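Local coordinates for FprA (PDB 1LQU), which catalyses electron transfer between NADPH and ferredoxin as an FAD-containing ferredoxin-NADP reductase, and may supply electrons to P450 systems, at the NADPH dihydro-nicotinamide-adenine-dinucleotide phosphate site. Residues are numbered along the deposited sequence; one frame, centred on the assembly and turned at random.

The NADPH dihydro-nicotinamide-adenine-dinucleotide phosphate site. Residues 110, 112, 153-158, 161, 199-200, 204, 206, 211, 321-323, 359, 364-367. With NDP (NADPH dihydro-nicotinamide-adenine-dinucleotide phosphate), chain B.
In this Rossmann-type NADPH site of the pyridine nucleotide-disulphide oxidoreductase family, two neighbouring arginines read the 2'-phosphate that distinguishes NADPH from NADH. Arg199 and Arg200 each meet it side-on, through NE and NH2. From Arg199, NE points at O1X and NH2 forms a nearly straight salt bridge to NDP O3X (2.8 Å, 173° at the hydrogen), both close to its guanidinium plane. Arg200, its chain bent at chi3 (-68°), brings NE to the same O1X and NH2 to NDP O2X (2.8 Å), so O1X accepts from both residues and rotation of the phosphate should be restricted.

Arg199 also serves the base. With CG wedged between the backbone N and C (chi1 65°) and the chain extended to NE, its guanidinium lies flat over the adenine, CZ 3.6 Å from the centroid of the five-membered ring. Val322 covers the opposite face with CB and CG1, the latter 3.5 Å from the centroid of the six-membered ring. At the rim, Arg110 NH1 hydrogen-bonds to NDP N7A of the adenine (3.0 Å).

The glycine-rich turn Gly154-Gly156 leads into helix 157-167, whose N-terminal end faces the diphosphate: Val158 N donates to NDP O1N (3.1 Å), and the helix dipole probably adds to the attraction. Asn155 N binds the adenosine ribose hydroxyl O3B. Beyond the diphosphate, Gly366 N holds the 3'-hydroxyl O3D of the nicotinamide ribose, while Asn157 CB packs over a face of the dihydronicotinamide. Glu211 OE2 accepts from the carboxamide NDP N7N (3.1 Å), which approaches from above the carboxylate plane.

In the second shell, Val322 O receives Arg110 NH1 in its carbonyl plane, which should help hold the guanidinium at N7A. Ser321 OG holds two waters that reach O1N and O2N, and Gly323 N shares the latter water. Gln204 CB lies against one face of the Arg200 guanidinium, while the phosphate sits at its edge.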
ATOM      1  N   ARG A 110      10.674   0.509   3.356  1.00  8.86           N
ATOM      2  CA  ARG A 110      11.966   1.141   3.359  1.00  8.45           C
ATOM      3  C   ARG A 110      12.384   1.466   4.794  1.00  8.73           C
ATOM      4  O   ARG A 110      11.595   1.914   5.605  1.00  9.49           O
ATOM      5  CB  ARG A 110      11.941   2.405   2.540  1.00  8.94           C
ATOM      6  CG  ARG A 110      11.716   2.185   1.063  1.00 10.08           C
ATOM      7  CD  ARG A 110      11.950   3.417   0.220  1.00 11.61           C
ATOM      8  NE  ARG A 110      13.348   3.818   0.208  1.00 12.96           N
ATOM      9  CZ  ARG A 110      13.888   4.845   0.869  1.00 13.26           C
ATOM     10  NH1 ARG A 110      13.185   5.593   1.698  1.00 13.30           N
ATOM     11  NH2 ARG A 110      15.174   5.112   0.712  1.00 17.75           N
ATOM     12  N   LEU A 112      15.140   3.402   7.548  1.00  9.87           N
ATOM     13  CA  LEU A 112      15.915   4.615   7.786  1.00 10.24           C
ATOM     14  C   LEU A 112      17.421   4.359   7.817  1.00 10.35           C
ATOM     15  O   LEU A 112      18.199   5.262   7.513  1.00 11.60           O
ATOM     16  CB  LEU A 112      15.522   5.230   9.125  1.00 10.26           C
ATOM     17  CG  LEU A 112      14.062   5.674   9.238  1.00 11.55           C
ATOM     18  CD1 LEU A 112      13.773   6.026  10.698  1.00 12.79           C
ATOM     19  CD2 LEU A 112      13.773   6.839   8.319  1.00 12.38           C
ATOM     20  N   ILE A 153       8.020   9.612  10.713  1.00  7.84           N
ATOM     21  CA  ILE A 153       9.021  10.110   9.782  1.00  7.67           C
ATOM     22  C   ILE A 153       8.461  10.011   8.365  1.00  7.27           C
ATOM     23  O   ILE A 153       8.000   8.953   7.952  1.00  8.47           O
ATOM     24  CB  ILE A 153      10.328   9.301   9.854  1.00  8.11           C
ATOM     25  CG1 ILE A 153      10.847   9.177  11.292  1.00  9.36           C
ATOM     26  CG2 ILE A 153      11.369   9.875   8.930  1.00  8.18           C
ATOM     27  CD1 ILE A 153      11.141  10.458  11.989  1.00 10.58           C
ATOM     28  N   GLY A 154       8.531  11.104   7.631  1.00  7.79           N
ATOM     29  CA  GLY A 154       8.108  11.131   6.265  1.00  8.12           C
ATOM     30  C   GLY A 154       7.073  12.177   5.943  1.00  7.56           C
ATOM     31  O   GLY A 154       6.342  12.619   6.817  1.00  8.71           O
ATOM     32  N   ASN A 155       6.983  12.540   4.672  1.00  7.77           N
ATOM     33  CA  ASN A 155       6.076  13.596   4.195  1.00  7.94           C
ATOM     34  C   ASN A 155       5.241  13.154   2.991  1.00  8.29           C
ATOM     35  O   ASN A 155       4.974  13.928   2.091  1.00  8.70           O
ATOM     36  CB  ASN A 155       6.800  14.907   3.853  1.00  9.02           C
ATOM     37  CG  ASN A 155       7.066  15.843   5.024  1.00  9.31           C
ATOM     38  OD1 ASN A 155       7.639  16.900   4.792  1.00 10.18           O
ATOM     39  ND2 ASN A 155       6.706  15.477   6.256  1.00  9.49           N
ATOM     40  N   GLY A 156       4.799  11.890   3.019  1.00  7.96           N
ATOM     41  CA  GLY A 156       3.830  11.381   2.079  1.00  8.19           C
ATOM     42  C   GLY A 156       2.487  11.180   2.756  1.00  7.91           C
ATOM     43  O   GLY A 156       2.323  11.336   3.968  1.00  8.33           O
ATOM     44  N   ASN A 157       1.495  10.862   1.931  1.00  7.90           N
ATOM     45  CA  ASN A 157       0.164  10.694   2.460  1.00  7.85           C
ATOM     46  C   ASN A 157       0.027   9.535   3.437  1.00  7.70           C
ATOM     47  O   ASN A 157      -0.870   9.561   4.275  1.00  8.12           O
ATOM     48  CB  ASN A 157      -0.829  10.538   1.326  1.00  8.54           C
ATOM     49  CG  ASN A 157      -1.073  11.818   0.561  1.00  9.02           C
ATOM     50  OD1 ASN A 157      -0.974  12.922   1.106  1.00  9.48           O
ATOM     51  ND2 ASN A 157      -1.451  11.667  -0.699  1.00 10.52           N
ATOM     52  N   VAL A 158       0.893   8.534   3.365  1.00  7.63           N
ATOM     53  CA  VAL A 158       0.807   7.472   4.355  1.00  7.63           C
ATOM     54  C   VAL A 158       1.128   8.031   5.750  1.00  7.84           C
ATOM     55  O   VAL A 158       0.561   7.605   6.733  1.00  8.21           O
ATOM     56  CB  VAL A 158       1.669   6.265   3.976  1.00  7.91           C
ATOM     57  CG1 VAL A 158       1.643   5.223   5.099  1.00  8.56           C
ATOM     58  CG2 VAL A 158       1.160   5.663   2.693  1.00  8.40           C
ATOM     59  N   ASP A 161      -2.030   9.369   7.071  1.00  8.75           N
ATOM     60  CA  ASP A 161      -2.927   8.306   7.535  1.00  8.70           C
ATOM     61  C   ASP A 161      -2.492   7.830   8.934  1.00  8.75           C
ATOM     62  O   ASP A 161      -3.319   7.664   9.815  1.00  8.98           O
ATOM     63  CB  ASP A 161      -2.895   7.115   6.596  1.00  8.71           C
ATOM     64  CG  ASP A 161      -3.682   7.287   5.336  1.00  9.35           C
ATOM     65  OD1 ASP A 161      -4.332   8.320   5.122  1.00 11.28           O
ATOM     66  OD2 ASP A 161      -3.702   6.351   4.500  1.00 11.25           O
ATOM     67  N   ARG A 199      12.192  15.462   5.981  1.00  8.22           N
ATOM     68  CA  ARG A 199      13.599  15.786   5.795  1.00  8.25           C
ATOM     69  C   ARG A 199      13.847  16.985   4.912  1.00  7.89           C
ATOM     70  O   ARG A 199      14.792  17.738   5.149  1.00  8.26           O
ATOM     71  CB  ARG A 199      14.385  14.554   5.301  1.00  8.59           C
ATOM     72  CG  ARG A 199      14.015  14.018   3.933  1.00  8.92           C
ATOM     73  CD  ARG A 199      14.994  12.963   3.493  1.00 10.09           C
ATOM     74  NE  ARG A 199      14.538  12.359   2.265  1.00 10.01           N
ATOM     75  CZ  ARG A 199      15.140  11.316   1.706  1.00 10.53           C
ATOM     76  NH1 ARG A 199      16.183  10.780   2.303  1.00 12.26           N
ATOM     77  NH2 ARG A 199      14.657  10.793   0.600  1.00 12.44           N
ATOM     78  N   ARG A 200      13.031  17.154   3.879  1.00  8.38           N
ATOM     79  CA  ARG A 200      13.096  18.345   3.050  1.00  8.37           C
ATOM     80  C   ARG A 200      12.047  19.339   3.517  1.00  8.44           C
ATOM     81  O   ARG A 200      11.598  19.257   4.653  1.00  8.86           O
ATOM     82  CB  ARG A 200      13.026  17.989   1.578  1.00  8.35           C
ATOM     83  CG  ARG A 200      14.204  17.111   1.134  1.00  8.94           C
ATOM     84  CD  ARG A 200      14.350  16.945  -0.368  1.00  9.75           C
ATOM     85  NE  ARG A 200      13.241  16.172  -0.906  1.00  9.15           N
ATOM     86  CZ  ARG A 200      12.853  16.196  -2.164  1.00  9.46           C
ATOM     87  NH1 ARG A 200      13.463  16.966  -3.054  1.00 10.52           N
ATOM     88  NH2 ARG A 200      11.829  15.456  -2.532  1.00 11.11           N
ATOM     89  N   GLN A 204       8.735  20.443  -1.030  1.00  9.68           N
ATOM     90  CA  GLN A 204       9.120  19.109  -1.476  1.00 10.06           C
ATOM     91  C   GLN A 204       8.210  18.016  -0.924  1.00 10.04           C
ATOM     92  O   GLN A 204       8.433  16.837  -1.174  1.00 11.38           O
ATOM     93  CB  GLN A 204      10.564  18.811  -1.069  1.00  9.97           C
ATOM     94  CG  GLN A 204      11.588  19.654  -1.773  1.00  9.58           C
ATOM     95  CD  GLN A 204      11.724  21.062  -1.226  1.00 10.47           C
ATOM     96  OE1 GLN A 204      11.668  21.282  -0.015  1.00 10.39           O
ATOM     97  NE2 GLN A 204      11.910  22.034  -2.132  1.00 13.24           N
ATOM     98  N   ALA A 206       5.387  15.330  -0.325  1.00 10.46           N
ATOM     99  CA  ALA A 206       4.661  14.450  -1.246  1.00 10.38           C
ATOM    100  C   ALA A 206       3.171  14.353  -0.893  1.00  9.97           C
ATOM    101  O   ALA A 206       2.419  13.669  -1.569  1.00 10.60           O
ATOM    102  CB  ALA A 206       5.301  13.087  -1.243  1.00 10.92           C
ATOM    103  N   GLU A 211      -5.891  15.671   1.356  1.00 11.61           N
ATOM    104  CA  GLU A 211      -5.389  14.927   2.480  1.00 12.23           C
ATOM    105  C   GLU A 211      -4.905  15.862   3.592  1.00 11.70           C
ATOM    106  O   GLU A 211      -5.068  15.586   4.770  1.00 12.98           O
ATOM    107  CB  GLU A 211      -4.313  13.966   1.990  1.00 12.52           C
ATOM    108  CG  GLU A 211      -4.917  12.819   1.190  1.00 14.33           C
ATOM    109  CD  GLU A 211      -5.602  13.187  -0.131  1.00 15.43           C
ATOM    110  OE1 GLU A 211      -5.127  14.071  -0.884  1.00 14.67           O
ATOM    111  OE2 GLU A 211      -6.616  12.517  -0.451  1.00 16.49           O
ATOM    112  N   SER A 321       7.478   6.281   7.916  1.00  7.53           N
ATOM    113  CA  SER A 321       6.644   6.254   6.704  1.00  7.53           C
ATOM    114  C   SER A 321       7.458   6.833   5.569  1.00  7.66           C
ATOM    115  O   SER A 321       7.145   7.883   5.004  1.00  7.71           O
ATOM    116  CB  SER A 321       5.336   7.016   6.928  1.00  8.34           C
ATOM    117  OG  SER A 321       4.459   6.789   5.853  1.00  8.94           O
ATOM    118  N   VAL A 322       8.517   6.102   5.231  1.00  7.89           N
ATOM    119  CA  VAL A 322       9.473   6.545   4.242  1.00  7.88           C
ATOM    120  C   VAL A 322       9.395   5.737   2.976  1.00  8.05           C
ATOM    121  O   VAL A 322      10.326   5.704   2.172  1.00  8.91           O
ATOM    122  CB  VAL A 322      10.889   6.697   4.807  1.00  8.10           C
ATOM    123  CG1 VAL A 322      10.846   7.728   5.941  1.00  8.11           C
ATOM    124  CG2 VAL A 322      11.508   5.400   5.296  1.00  8.87           C
ATOM    125  N   GLY A 323       8.243   5.113   2.774  1.00  8.14           N
ATOM    126  CA  GLY A 323       7.954   4.353   1.573  1.00  8.00           C
ATOM    127  C   GLY A 323       7.781   2.888   1.816  1.00  7.59           C
ATOM    128  O   GLY A 323       8.418   2.300   2.684  1.00  8.12           O
ATOM    129  N   TRP A 359       2.744  -1.334  -8.556  1.00  7.60           N
ATOM    130  CA  TRP A 359       3.875  -0.866  -7.786  1.00  7.44           C
ATOM    131  C   TRP A 359       5.114  -1.727  -7.924  1.00  7.83           C
ATOM    132  O   TRP A 359       6.208  -1.231  -7.761  1.00  8.66           O
ATOM    133  CB  TRP A 359       3.460  -0.709  -6.329  1.00  7.91           C
ATOM    134  CG  TRP A 359       2.620   0.492  -6.069  1.00  7.35           C
ATOM    135  CD1 TRP A 359       2.080   1.342  -6.998  1.00  8.07           C
ATOM    136  CD2 TRP A 359       2.324   1.061  -4.789  1.00  8.10           C
ATOM    137  NE1 TRP A 359       1.447   2.379  -6.363  1.00  8.42           N
ATOM    138  CE2 TRP A 359       1.625   2.249  -5.013  1.00  8.04           C
ATOM    139  CE3 TRP A 359       2.641   0.710  -3.477  1.00  9.12           C
ATOM    140  CZ2 TRP A 359       1.223   3.063  -3.984  1.00  8.70           C
ATOM    141  CZ3 TRP A 359       2.234   1.528  -2.455  1.00  9.02           C
ATOM    142  CH2 TRP A 359       1.541   2.681  -2.712  1.00  8.88           C
ATOM    143  N   PRO A 364       6.619   2.286  -5.604  1.00  9.35           N
ATOM    144  CA  PRO A 364       5.444   2.427  -4.733  1.00  9.89           C
ATOM    145  C   PRO A 364       4.890   3.806  -4.656  1.00 10.28           C
ATOM    146  O   PRO A 364       4.808   4.358  -3.542  1.00 12.15           O
ATOM    147  CB  PRO A 364       5.990   1.969  -3.377  1.00 11.42           C
ATOM    148  CG  PRO A 364       7.401   2.479  -3.423  1.00 10.85           C
ATOM    149  CD  PRO A 364       7.856   2.171  -4.819  1.00  9.96           C
ATOM    150  N   THR A 365       4.452   4.341  -5.778  1.00 10.30           N
ATOM    151  CA  THR A 365       3.811   5.644  -5.780  1.00 11.73           C
ATOM    152  C   THR A 365       2.618   5.643  -6.728  1.00 10.71           C
ATOM    153  O   THR A 365       2.557   4.911  -7.730  1.00 11.29           O
ATOM    154  CB  THR A 365       4.741   6.799  -6.059  1.00 14.83           C
ATOM    155  OG1 THR A 365       5.275   6.623  -7.346  1.00 17.27           O
ATOM    156  CG2 THR A 365       5.905   6.887  -5.078  1.00 16.92           C
ATOM    157  N   GLY A 366       1.642   6.436  -6.355  1.00  9.74           N
ATOM    158  CA  GLY A 366       0.463   6.698  -7.149  1.00  9.42           C
ATOM    159  C   GLY A 366      -0.798   6.229  -6.481  1.00  9.20           C
ATOM    160  O   GLY A 366      -0.829   5.174  -5.845  1.00  9.42           O
ATOM    161  N   VAL A 367      -1.852   7.003  -6.680  1.00  9.09           N
ATOM    162  CA  VAL A 367      -3.193   6.650  -6.259  1.00  9.47           C
ATOM    163  C   VAL A 367      -3.692   5.427  -7.054  1.00  8.52           C
ATOM    164  O   VAL A 367      -3.111   5.003  -8.050  1.00  9.24           O
ATOM    165  CB  VAL A 367      -4.181   7.811  -6.412  1.00  9.52           C
ATOM    166  CG1 VAL A 367      -3.807   8.950  -5.480  1.00 11.22           C
ATOM    167  CG2 VAL A 367      -4.266   8.325  -7.847  1.00 11.10           C
TER
HETATM  168  PA  NDP B1458       5.556   8.873  -0.750  1.00  8.96           P
HETATM  169  O1A NDP B1458       4.397   9.691  -1.116  1.00  9.03           O
HETATM  170  O2A NDP B1458       6.558   8.562  -1.802  1.00  9.99           O
HETATM  171  O5B NDP B1458       6.267   9.597   0.479  1.00  8.36           O
HETATM  172  C5B NDP B1458       7.446   9.063   0.999  1.00  8.27           C
HETATM  173  C4B NDP B1458       8.051  10.062   1.949  1.00  7.91           C
HETATM  174  O4B NDP B1458       9.197   9.482   2.612  1.00  8.36           O
HETATM  175  C3B NDP B1458       8.560  11.321   1.266  1.00  8.75           C
HETATM  176  O3B NDP B1458       8.171  12.449   2.050  1.00  8.71           O
HETATM  177  C2B NDP B1458      10.076  11.145   1.294  1.00  8.08           C
HETATM  178  O2B NDP B1458      10.806  12.348   1.310  1.00  8.49           O
HETATM  179  C1B NDP B1458      10.214  10.453   2.607  1.00  7.53           C
HETATM  180  N9A NDP B1458      11.487   9.801   2.854  1.00  7.93           N
HETATM  181  C8A NDP B1458      12.094   8.820   2.087  1.00  8.81           C
HETATM  182  N7A NDP B1458      13.235   8.437   2.662  1.00  8.68           N
HETATM  183  C5A NDP B1458      13.379   9.170   3.814  1.00  8.33           C
HETATM  184  C6A NDP B1458      14.337   9.190   4.806  1.00  8.47           C
HETATM  185  N6A NDP B1458      15.376   8.341   4.863  1.00 10.30           N
HETATM  186  N1A NDP B1458      14.162  10.070   5.846  1.00  9.42           N
HETATM  187  C2A NDP B1458      13.061  10.889   5.878  1.00  9.13           C
HETATM  188  N3A NDP B1458      12.098  10.907   4.927  1.00  8.24           N
HETATM  189  C4A NDP B1458      12.280  10.024   3.931  1.00  8.04           C
HETATM  190  O3  NDP B1458       5.131   7.458  -0.134  1.00  8.21           O
HETATM  191  PN  NDP B1458       3.940   6.969   0.834  1.00  8.19           P
HETATM  192  O1N NDP B1458       3.575   8.016   1.813  1.00  8.51           O
HETATM  193  O2N NDP B1458       4.391   5.651   1.282  1.00  8.64           O
HETATM  194  O5D NDP B1458       2.706   6.868  -0.155  1.00  7.24           O
HETATM  195  C5D NDP B1458       2.740   5.899  -1.209  1.00  8.93           C
HETATM  196  C4D NDP B1458       1.822   6.326  -2.351  1.00  8.44           C
HETATM  197  O4D NDP B1458       0.447   6.064  -2.011  1.00  9.08           O
HETATM  198  C3D NDP B1458       1.940   7.806  -2.647  1.00  8.81           C
HETATM  199  O3D NDP B1458       1.827   8.028  -4.039  1.00 10.36           O
HETATM  200  C2D NDP B1458       0.719   8.366  -1.929  1.00  8.15           C
HETATM  201  O2D NDP B1458       0.258   9.627  -2.313  1.00  9.91           O
HETATM  202  C1D NDP B1458      -0.289   7.277  -2.036  1.00  8.99           C
HETATM  203  N1N NDP B1458      -1.457   7.259  -1.236  1.00  9.75           N
HETATM  204  C2N NDP B1458      -2.515   8.058  -1.557  1.00 10.42           C
HETATM  205  C3N NDP B1458      -3.381   8.470  -0.553  1.00 10.04           C
HETATM  206  C7N NDP B1458      -4.437   9.343  -0.995  1.00 10.91           C
HETATM  207  O7N NDP B1458      -4.512   9.765  -2.225  1.00 12.08           O
HETATM  208  N7N NDP B1458      -5.330   9.712  -0.078  1.00 13.41           N
HETATM  209  C4N NDP B1458      -3.258   8.013   0.824  1.00 10.66           C
HETATM  210  C5N NDP B1458      -2.032   7.186   1.122  1.00 10.95           C
HETATM  211  C6N NDP B1458      -1.176   6.883   0.084  1.00 10.14           C
HETATM  212  P2B NDP B1458      11.620  12.870   0.031  1.00 11.19           P
HETATM  213  O1X NDP B1458      12.580  13.864   0.625  1.00 12.21           O
HETATM  214  O2X NDP B1458      10.613  13.487  -0.905  1.00 12.27           O
HETATM  215  O3X NDP B1458      12.293  11.662  -0.603  1.00 12.26           O
HETATM  216  O   HOH W   1      10.518  13.317   4.801  1.00  7.83           O
HETATM  217  O   HOH W   2       4.795   8.981   4.039  1.00  8.21           O
HETATM  218  O   HOH W   3       5.461   4.907   3.761  1.00  8.60           O